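Local coordinates for uncharacterized protein AF_1382 (Archaeoglobus fulgidus DSM 4304, PDB 2QVO) that is of unknown function but has a winged helix-turn-helix fold, consistent with DNA binding and a role in transcriptional regulation, at residues Y35-V40 with S45-I50; L15-T20 with K52-A57; V60-E65 with K69-T74. All coordinates share one frame; numbering follows the deposited sequence.

Contact 1. Residues Y35-V40 with S45-I50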
loop_
_atom_site.group_PDB
_atom_site.type_symbol
_atom_site.label_atom_id
_atom_site.label_comp_id
_atom_site.label_asym_id
_atom_site.label_seq_id
_atom_site.Cartn_x
_atom_site.Cartn_y
_atom_site.Cartn_z
ATOM N N TYR A 35 1.509 -9.795 -4.951
ATOM C CA TYR A 35 1.711 -8.801 -5.999
ATOM C C TYR A 35 2.449 -7.552 -5.494
ATOM O O TYR A 35 3.376 -7.061 -6.156
ATOM C CB TYR A 35 0.380 -8.408 -6.645
ATOM C CG TYR A 35 0.486 -7.159 -7.489
ATOM C CD1 TYR A 35 0.933 -7.219 -8.802
ATOM C CD2 TYR A 35 0.170 -5.906 -6.952
ATOM C CE1 TYR A 35 1.038 -6.066 -9.576
ATOM C CE2 TYR A 35 0.283 -4.752 -7.710
ATOM C CZ TYR A 35 0.722 -4.836 -9.013
ATOM O OH TYR A 35 0.821 -3.683 -9.752
ATOM N N ILE A 36 2.035 -7.026 -4.341
ATOM C CA ILE A 36 2.720 -5.869 -3.749
ATOM C C ILE A 36 4.201 -6.172 -3.606
ATOM O O ILE A 36 5.050 -5.368 -3.992
ATOM C CB ILE A 36 2.124 -5.461 -2.387
ATOM C CG1 ILE A 36 0.647 -5.075 -2.529
ATOM C CG2 ILE A 36 2.900 -4.270 -1.793
ATOM C CD1 ILE A 36 -0.082 -5.017 -1.179
ATOM N N ALA A 37 4.491 -7.357 -3.066
ATOM C CA ALA A 37 5.859 -7.851 -2.931
ATOM C C ALA A 37 6.608 -7.886 -4.263
ATOM O O ALA A 37 7.770 -7.519 -4.297
ATOM C CB ALA A 37 5.870 -9.233 -2.285
ATOM N N SER A 38 5.951 -8.310 -5.348
ATOM C CA SER A 38 6.605 -8.360 -6.684
ATOM C C SER A 38 6.996 -6.967 -7.193
ATOM O O SER A 38 7.969 -6.824 -7.947
ATOM C CB SER A 38 5.739 -9.078 -7.729
ATOM O OG SER A 38 4.742 -8.228 -8.300
ATOM N N LYS A 39 6.243 -5.956 -6.759
ATOM C CA LYS A 39 6.390 -4.575 -7.233
ATOM C C LYS A 39 7.345 -3.703 -6.422
ATOM O O LYS A 39 7.936 -2.763 -6.950
ATOM C CB LYS A 39 5.017 -3.897 -7.247
ATOM C CG LYS A 39 4.095 -4.373 -8.337
ATOM C CD LYS A 39 4.536 -3.842 -9.700
ATOM C CE LYS A 39 4.036 -4.757 -10.788
ATOM N NZ LYS A 39 4.844 -4.657 -12.034
ATOM N N VAL A 40 7.464 -3.976 -5.129
ATOM C CA VAL A 40 8.284 -3.125 -4.261
ATOM C C VAL A 40 9.638 -3.794 -3.973
ATOM O O VAL A 40 9.870 -4.933 -4.368
ATOM C CB VAL A 40 7.547 -2.716 -2.951
ATOM C CG1 VAL A 40 6.229 -2.000 -3.278
ATOM C CG2 VAL A 40 7.296 -3.914 -2.061
ATOM N N SER A 45 7.971 -10.706 4.260
ATOM C CA SER A 45 7.751 -10.468 5.701
ATOM C C SER A 45 7.671 -8.987 6.062
ATOM O O SER A 45 6.908 -8.603 6.961
ATOM C CB SER A 45 8.865 -11.094 6.541
ATOM O OG SER A 45 10.114 -10.569 6.128
ATOM N N TYR A 46 8.470 -8.163 5.385
ATOM C CA TYR A 46 8.411 -6.721 5.607
ATOM C C TYR A 46 7.115 -6.100 5.082
ATOM O O TYR A 46 6.507 -5.270 5.752
ATOM C CB TYR A 46 9.604 -6.000 4.981
ATOM C CG TYR A 46 9.640 -4.547 5.376
ATOM C CD1 TYR A 46 10.068 -4.172 6.641
ATOM C CD2 TYR A 46 9.216 -3.546 4.498
ATOM C CE1 TYR A 46 10.107 -2.845 7.019
ATOM C CE2 TYR A 46 9.249 -2.209 4.868
ATOM C CZ TYR A 46 9.695 -1.869 6.137
ATOM O OH TYR A 46 9.746 -0.555 6.543
ATOM N N VAL A 47 6.705 -6.497 3.880
ATOM C CA VAL A 47 5.410 -6.088 3.345
ATOM C C VAL A 47 4.281 -6.434 4.335
ATOM O O VAL A 47 3.419 -5.593 4.648
ATOM C CB VAL A 47 5.171 -6.724 1.955
ATOM C CG1 VAL A 47 3.760 -6.419 1.432
ATOM C CG2 VAL A 47 6.223 -6.228 0.976
ATOM N N TRP A 48 4.308 -7.660 4.843
ATOM C CA TRP A 48 3.336 -8.117 5.831
ATOM C C TRP A 48 3.312 -7.184 7.045
ATOM O O TRP A 48 2.237 -6.734 7.457
ATOM C CB TRP A 48 3.664 -9.554 6.234
ATOM C CG TRP A 48 2.620 -10.228 7.069
ATOM C CD1 TRP A 48 1.494 -10.859 6.624
ATOM C CD2 TRP A 48 2.626 -10.369 8.498
ATOM N NE1 TRP A 48 0.784 -11.368 7.694
ATOM C CE2 TRP A 48 1.462 -11.088 8.852
ATOM N N LEU A 49 4.494 -6.854 7.573
ATOM C CA LEU A 49 4.612 -5.973 8.762
ATOM C C LEU A 49 4.012 -4.584 8.508
ATOM O O LEU A 49 3.267 -4.049 9.342
ATOM C CB LEU A 49 6.086 -5.852 9.195
ATOM C CG LEU A 49 6.463 -5.063 10.471
ATOM C CD2 LEU A 49 7.967 -4.865 10.547
ATOM N N ILE A 50 4.342 -4.001 7.360
ATOM C CA ILE A 50 3.821 -2.679 6.994
ATOM C C ILE A 50 2.305 -2.673 6.809
ATOM O O ILE A 50 1.614 -1.757 7.281
ATOM C CB ILE A 50 4.545 -2.108 5.740
ATOM C CG1 ILE A 50 6.023 -1.827 6.053
ATOM C CG2 ILE A 50 3.831 -0.863 5.194
ATOM C CD1 ILE A 50 6.277 -0.850 7.243
#

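Contact 2. Residues L15-T20 with K52-A57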
loop_
_atom_site.group_PDB
_atom_site.type_symbol
_atom_site.label_atom_id
_atom_site.label_comp_id
_atom_site.label_asym_id
_atom_site.label_seq_id
_atom_site.Cartn_x
_atom_site.Cartn_y
_atom_site.Cartn_z
ATOM N N LEU A 15 5.828 4.037 1.759
ATOM C CA LEU A 15 5.228 4.806 0.661
ATOM C C LEU A 15 4.951 3.939 -0.569
ATOM O O LEU A 15 3.835 3.962 -1.106
ATOM C CB LEU A 15 6.136 5.971 0.245
ATOM C CG LEU A 15 5.638 6.686 -1.014
ATOM C CD1 LEU A 15 4.414 7.497 -0.682
ATOM C CD2 LEU A 15 6.727 7.556 -1.633
ATOM N N GLU A 16 5.975 3.209 -1.015
ATOM C CA GLU A 16 5.877 2.349 -2.197
ATOM C C GLU A 16 4.766 1.311 -2.027
ATOM O O GLU A 16 4.054 1.013 -2.986
ATOM C CB GLU A 16 7.193 1.618 -2.479
ATOM C CG GLU A 16 8.277 2.459 -3.145
ATOM C CD GLU A 16 9.635 1.758 -3.145
ATOM O OE1 GLU A 16 9.674 0.499 -3.130
ATOM O OE2 GLU A 16 10.664 2.468 -3.157
ATOM N N ILE A 17 4.631 0.762 -0.825
ATOM C CA ILE A 17 3.566 -0.207 -0.539
ATOM C C ILE A 17 2.182 0.446 -0.669
ATOM O O ILE A 17 1.281 -0.066 -1.360
ATOM C CB ILE A 17 3.790 -0.905 0.833
ATOM C CG1 ILE A 17 5.050 -1.775 0.744
ATOM C CG2 ILE A 17 2.590 -1.773 1.228
ATOM C CD1 ILE A 17 5.694 -2.100 2.079
ATOM N N LEU A 18 2.027 1.602 -0.029
ATOM C CA LEU A 18 0.769 2.321 -0.084
ATOM C C LEU A 18 0.348 2.687 -1.503
ATOM O O LEU A 18 -0.825 2.514 -1.857
ATOM C CB LEU A 18 0.865 3.605 0.758
ATOM C CG LEU A 18 -0.445 4.388 0.836
ATOM C CD1 LEU A 18 -1.541 3.577 1.524
ATOM C CD2 LEU A 18 -0.207 5.752 1.551
ATOM N N MET A 19 1.286 3.209 -2.293
ATOM C CA MET A 19 0.969 3.710 -3.627
ATOM C C MET A 19 0.742 2.523 -4.555
ATOM O O MET A 19 -0.080 2.609 -5.450
ATOM C CB MET A 19 2.049 4.654 -4.168
ATOM C CG MET A 19 2.159 5.998 -3.348
ATOM S SD MET A 19 0.585 6.742 -2.911
ATOM C CE MET A 19 0.181 7.478 -4.485
ATOM N N THR A 20 1.439 1.414 -4.299
ATOM C CA THR A 20 1.176 0.167 -5.057
ATOM C C THR A 20 -0.255 -0.329 -4.889
ATOM O O THR A 20 -0.913 -0.697 -5.873
ATOM C CB THR A 20 2.174 -0.971 -4.683
ATOM O OG1 THR A 20 3.506 -0.565 -5.025
ATOM C CG2 THR A 20 1.840 -2.254 -5.449
ATOM N N LYS A 52 0.228 -4.663 8.272
ATOM C CA LYS A 52 -0.342 -4.738 9.624
ATOM C C LYS A 52 -0.344 -3.360 10.303
ATOM O O LYS A 52 -1.286 -3.013 11.017
ATOM C CB LYS A 52 0.379 -5.788 10.484
ATOM C CG LYS A 52 0.223 -7.256 9.998
ATOM C CD LYS A 52 -1.146 -7.849 10.313
ATOM N N LYS A 53 0.694 -2.568 10.055
ATOM C CA LYS A 53 0.743 -1.206 10.596
ATOM C C LYS A 53 -0.330 -0.322 9.948
ATOM O O LYS A 53 -0.987 0.474 10.637
ATOM C CB LYS A 53 2.139 -0.596 10.447
ATOM C CG LYS A 53 3.208 -1.306 11.315
ATOM C CD LYS A 53 4.546 -0.562 11.306
ATOM C CE LYS A 53 5.517 -1.151 12.317
ATOM N N PHE A 54 -0.515 -0.475 8.635
ATOM C CA PHE A 54 -1.569 0.250 7.914
ATOM C C PHE A 54 -2.949 -0.129 8.435
ATOM O O PHE A 54 -3.827 0.734 8.572
ATOM C CB PHE A 54 -1.511 -0.001 6.396
ATOM C CG PHE A 54 -0.386 0.710 5.690
ATOM C CD1 PHE A 54 0.202 1.847 6.235
ATOM C CD2 PHE A 54 0.053 0.271 4.452
ATOM C CE1 PHE A 54 1.237 2.507 5.569
ATOM C CE2 PHE A 54 1.080 0.931 3.781
ATOM C CZ PHE A 54 1.678 2.044 4.350
ATOM N N GLU A 55 -3.134 -1.424 8.688
ATOM C CA GLU A 55 -4.373 -1.966 9.245
ATOM C C GLU A 55 -4.633 -1.350 10.638
ATOM O O GLU A 55 -5.752 -0.912 10.930
ATOM C CB GLU A 55 -4.278 -3.499 9.291
ATOM C CG GLU A 55 -5.574 -4.262 9.512
ATOM C CD GLU A 55 -5.358 -5.777 9.601
ATOM O OE1 GLU A 55 -4.218 -6.227 9.889
ATOM O OE2 GLU A 55 -6.335 -6.525 9.387
ATOM N N GLU A 56 -3.591 -1.291 11.471
ATOM C CA GLU A 56 -3.650 -0.644 12.795
ATOM C C GLU A 56 -4.075 0.818 12.692
ATOM O O GLU A 56 -4.883 1.294 13.497
ATOM C CB GLU A 56 -2.291 -0.762 13.507
ATOM C CD GLU A 56 -0.922 -0.549 15.648
ATOM O OE1 GLU A 56 0.145 -0.337 15.020
ATOM N N ALA A 57 -3.531 1.515 11.690
ATOM C CA ALA A 57 -3.838 2.918 11.401
ATOM C C ALA A 57 -5.167 3.120 10.661
ATOM O O ALA A 57 -5.494 4.243 10.235
ATOM C CB ALA A 57 -2.694 3.541 10.602
#

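Contact 3. Residues V60-E65 with K69-T74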
loop_
_atom_site.group_PDB
_atom_site.type_symbol
_atom_site.label_atom_id
_atom_site.label_comp_id
_atom_site.label_asym_id
_atom_site.label_seq_id
_atom_site.Cartn_x
_atom_site.Cartn_y
_atom_site.Cartn_z
ATOM N N VAL A 60 -5.926 0.412 5.722
ATOM C CA VAL A 60 -6.239 -0.746 4.891
ATOM C C VAL A 60 -7.041 -1.746 5.695
ATOM O O VAL A 60 -7.033 -1.711 6.928
ATOM C CB VAL A 60 -4.964 -1.456 4.334
ATOM C CG1 VAL A 60 -4.053 -0.488 3.574
ATOM C CG2 VAL A 60 -4.222 -2.223 5.425
ATOM N N GLU A 61 -7.729 -2.636 4.985
ATOM C CA GLU A 61 -8.304 -3.825 5.573
ATOM C C GLU A 61 -7.747 -5.047 4.839
ATOM O O GLU A 61 -7.449 -4.978 3.642
ATOM C CB GLU A 61 -9.834 -3.800 5.490
ATOM C CG GLU A 61 -10.488 -2.900 6.517
ATOM C CD GLU A 61 -11.980 -2.715 6.287
ATOM O OE1 GLU A 61 -12.652 -3.674 5.846
ATOM O OE2 GLU A 61 -12.479 -1.604 6.564
ATOM N N CYS A 62 -7.578 -6.138 5.581
ATOM C CA CYS A 62 -7.110 -7.411 5.036
ATOM C C CYS A 62 -8.201 -8.447 5.095
ATOM O O CYS A 62 -9.019 -8.453 6.020
ATOM C CB CYS A 62 -5.959 -7.958 5.871
ATOM S SG CYS A 62 -4.535 -6.929 5.897
ATOM N N GLU A 63 -8.208 -9.349 4.123
ATOM C CA GLU A 63 -8.954 -10.575 4.302
ATOM C C GLU A 63 -8.296 -11.730 3.566
ATOM O O GLU A 63 -7.526 -11.528 2.629
ATOM C CB GLU A 63 -10.433 -10.406 3.941
ATOM C CG GLU A 63 -10.757 -10.317 2.470
ATOM C CD GLU A 63 -12.248 -10.183 2.250
ATOM O OE1 GLU A 63 -12.791 -9.087 2.514
ATOM O OE2 GLU A 63 -12.883 -11.179 1.836
ATOM N N LEU A 64 -8.570 -12.939 4.034
ATOM C CA LEU A 64 -8.031 -14.130 3.400
ATOM C C LEU A 64 -9.077 -14.725 2.483
ATOM O O LEU A 64 -10.237 -14.887 2.869
ATOM C CB LEU A 64 -7.579 -15.162 4.437
ATOM C CG LEU A 64 -6.294 -14.871 5.225
ATOM C CD1 LEU A 64 -5.965 -16.038 6.138
ATOM C CD2 LEU A 64 -5.113 -14.576 4.307
ATOM N N GLU A 65 -8.661 -14.993 1.252
ATOM C CA GLU A 65 -9.451 -15.738 0.296
ATOM C C GLU A 65 -8.672 -17.026 0.042
ATOM O O GLU A 65 -7.738 -17.060 -0.766
ATOM C CB GLU A 65 -9.657 -14.916 -0.977
ATOM C CG GLU A 65 -10.393 -15.634 -2.110
ATOM C CD GLU A 65 -10.156 -14.968 -3.462
ATOM O OE1 GLU A 65 -10.706 -13.874 -3.687
ATOM O OE2 GLU A 65 -9.431 -15.538 -4.307
ATOM N N LYS A 69 -3.947 -13.569 0.653
ATOM C CA LYS A 69 -4.231 -12.353 1.429
ATOM C C LYS A 69 -4.573 -11.206 0.485
ATOM O O LYS A 69 -3.778 -10.854 -0.386
ATOM C CB LYS A 69 -3.053 -11.974 2.340
ATOM C CG LYS A 69 -3.456 -10.989 3.446
ATOM C CD LYS A 69 -2.452 -10.914 4.602
ATOM C CE LYS A 69 -3.017 -10.046 5.728
ATOM N NZ LYS A 69 -2.018 -9.615 6.731
ATOM N N ILE A 70 -5.765 -10.639 0.661
ATOM C CA ILE A 70 -6.219 -9.519 -0.157
ATOM C C ILE A 70 -6.280 -8.249 0.698
ATOM O O ILE A 70 -6.768 -8.265 1.824
ATOM C CB ILE A 70 -7.590 -9.794 -0.784
ATOM C CG1 ILE A 70 -7.490 -11.001 -1.731
ATOM C CG2 ILE A 70 -8.101 -8.550 -1.542
ATOM C CD1 ILE A 70 -8.813 -11.442 -2.303
ATOM N N ILE A 71 -5.767 -7.161 0.142
ATOM C CA ILE A 71 -5.656 -5.898 0.875
ATOM C C ILE A 71 -6.480 -4.837 0.153
ATOM O O ILE A 71 -6.362 -4.687 -1.056
ATOM C CB ILE A 71 -4.187 -5.492 0.970
ATOM C CG1 ILE A 71 -3.413 -6.575 1.735
ATOM C CG2 ILE A 71 -4.047 -4.137 1.665
ATOM C CD1 ILE A 71 -2.143 -6.975 1.099
ATOM N N ARG A 72 -7.313 -4.108 0.889
ATOM C CA ARG A 72 -8.079 -3.006 0.296
ATOM C C ARG A 72 -7.907 -1.741 1.129
ATOM O O ARG A 72 -7.857 -1.821 2.355
ATOM C CB ARG A 72 -9.560 -3.368 0.159
ATOM C CG ARG A 72 -10.371 -3.378 1.466
ATOM C CD ARG A 72 -11.850 -3.595 1.194
ATOM N NE ARG A 72 -12.002 -4.668 0.210
ATOM C CZ ARG A 72 -12.054 -5.963 0.511
ATOM N NH1 ARG A 72 -12.010 -6.360 1.783
ATOM N NH2 ARG A 72 -12.167 -6.859 -0.465
ATOM N N LEU A 73 -7.809 -0.593 0.462
ATOM C CA LEU A 73 -7.751 0.704 1.159
ATOM C C LEU A 73 -9.094 1.042 1.763
ATOM O O LEU A 73 -10.134 0.839 1.128
ATOM C CB LEU A 73 -7.337 1.836 0.208
ATOM C CG LEU A 73 -5.876 1.894 -0.252
ATOM C CD1 LEU A 73 -5.680 2.970 -1.290
ATOM C CD2 LEU A 73 -4.934 2.109 0.921
ATOM N N THR A 74 -9.071 1.554 2.990
ATOM C CA THR A 74 -10.257 2.142 3.592
ATOM C C THR A 74 -10.434 3.520 2.959
ATOM O O THR A 74 -9.559 3.979 2.226
ATOM C CB THR A 74 -10.109 2.291 5.108
ATOM O OG1 THR A 74 -8.962 3.109 5.392
ATOM C CG2 THR A 74 -9.957 0.918 5.769
#

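Contact 1. Residues Y35-V40 with S45-I50
Val47 meets helix 33-39 and the residue just after it with both branches, because its first torsion (chi1 175°) sets CG1 anti to the backbone N and CG2 anti to the carbonyl carbon, so that the two methyls spread toward different partners. Ile36 answers with CG2, which its chi1 of -60° places anti to its own backbone N; this methyl stands 4.0 Å from Val47 CG1. The other branch, Val47 CG2, meets Val40 CG2 at 4.0 Å and passes over the backbone at Ala37, whose CA is 4.2 Å away. Ile36, Ala37 and Val40 thus receive a single valine. The CA atoms of the small Ala37 and of Val47, 6.5 Å apart, are the nearest pair.

No hydrogen bond crosses the contact. Polar order lies within helix 33-39 at its closing turn, where Ile36 O accepts from both Lys39 N and Val40 N, and Ser38 OG donates at 2.8 Å to a lone pair of Tyr35 O. Val40 then leaves helical geometry and begins the link to helix 44-56. Ile36 also packs on Ile21 of helix 12-26 and on Ile71 of strand 68-73. Helices 33-39 and 44-56, joined by a short link and followed by a beta hairpin, have the arrangement of the helix-turn-helix of winged-helix proteins, in which 44-56 would be the recognition helix.

Contact 2. Residues L15-T20 with K52-A57
Apolar contacts carry this meeting, and all converge on the outer end of the Phe54 ring. Its chi1 of -74° puts CG anti to the carbonyl carbon, and from there the ring reaches across to the facing helix. Ile17 CG2 approaches Phe54 CE2 obliquely at 4.0 Å, while Leu18 places CB 4.0 Å from Phe54 CZ. The ring ends against two consecutive residues of helix 12-26, and it bridges backbones whose nearest CA atoms, those of Leu18 and Phe54, are 8.6 Å apart. Met59 and Val60 add further apolar contacts to Phe54, and Ile80 and Ile84 of helix 75-90 pack on Leu18.

Polar atoms contribute no hydrogen bond between the segments. Leu18 N lies near Phe54 CE2, but as a neighbour of the ring and not as a bonded partner. Inside helix 12-26, Glu16 O accepts from Thr20 N at 3.0 Å and from Thr20 OG1 at 2.6 Å; the two donors come from opposite faces of the carbonyl plane, and the second bond ties the hydroxyl back onto its own helix.

With neither charge nor hydrogen bond across the interface, the spacing of the two helices here probably depends mainly on the reach of one aromatic ring.

Contact 3. Residues V60-E65 with K69-T74
Glu63 O accepts from Ile70 N at 2.8 Å in an almost straight bond (176°), and Glu63 N returns a bond to Ile70 O. Glu61 and Arg72 form the second hydrogen-bonded pair of this antiparallel beta hairpin, the wing of a winged-helix fold. Between them lies the non-hydrogen-bonded pair Cys62 and Ile71, where Cys62 CA lies 3.3 Å from Ile70 O and Ile71 CA approaches Glu61 O as CA-H...O contacts.

On the face of Glu61, Glu63 and Arg72, a salt bridge runs diagonally between the strands. Arg72, bent at chi3, brings NH1 to 2.9 Å from Glu63 OE1, which lies near the guanidinium plane; OE1 is met on the anti side, with the donor 34° out of the carboxylate plane, and the two planes stand 79° apart. Ile70 CD1 packs against Glu65 on this face.

On the other face the extended Lys69 chain rises from the sheet and leans across to Cys62, its CE 3.5 Å from Cys62 SG, and Leu64 CD2 rests 3.7 Å from Lys69 CA. A serine in place of Lys69 would probably open a gap beside Cys62 SG. Where the Val60 and Leu73 side chains diverge, Val60 lies beside Ile71 and its CG1 touches Leu73 CD2. Before helix 75-90, Thr74 OG1 bonds Lys58 O and caps Gly77 N, while its CG2 sits 3.7 Å from Glu61 OE2.

In the fold
The three contacts lie within one compact winged-helix domain, their centres 10 to 13 Å apart. Along the chain, contact 1 falls between the two segments of contact 2, and contact 3 follows both. Helix 44-56 serves contacts 1 and 2 in turn, its first half against helix 33-39 and its last turns against helix 12-26, and then leads through a short loop into the hairpin. Direct packing joins the pairs: Ile50 to Ile17 and Val40 to Thr20 between contacts 1 and 2, Trp48 to Lys69 between 1 and 3, Leu18 to Leu73 and Glu55 to Val60 between 2 and 3. This probably helps set the recognition helix and the wing against each other, as would suit DNA binding.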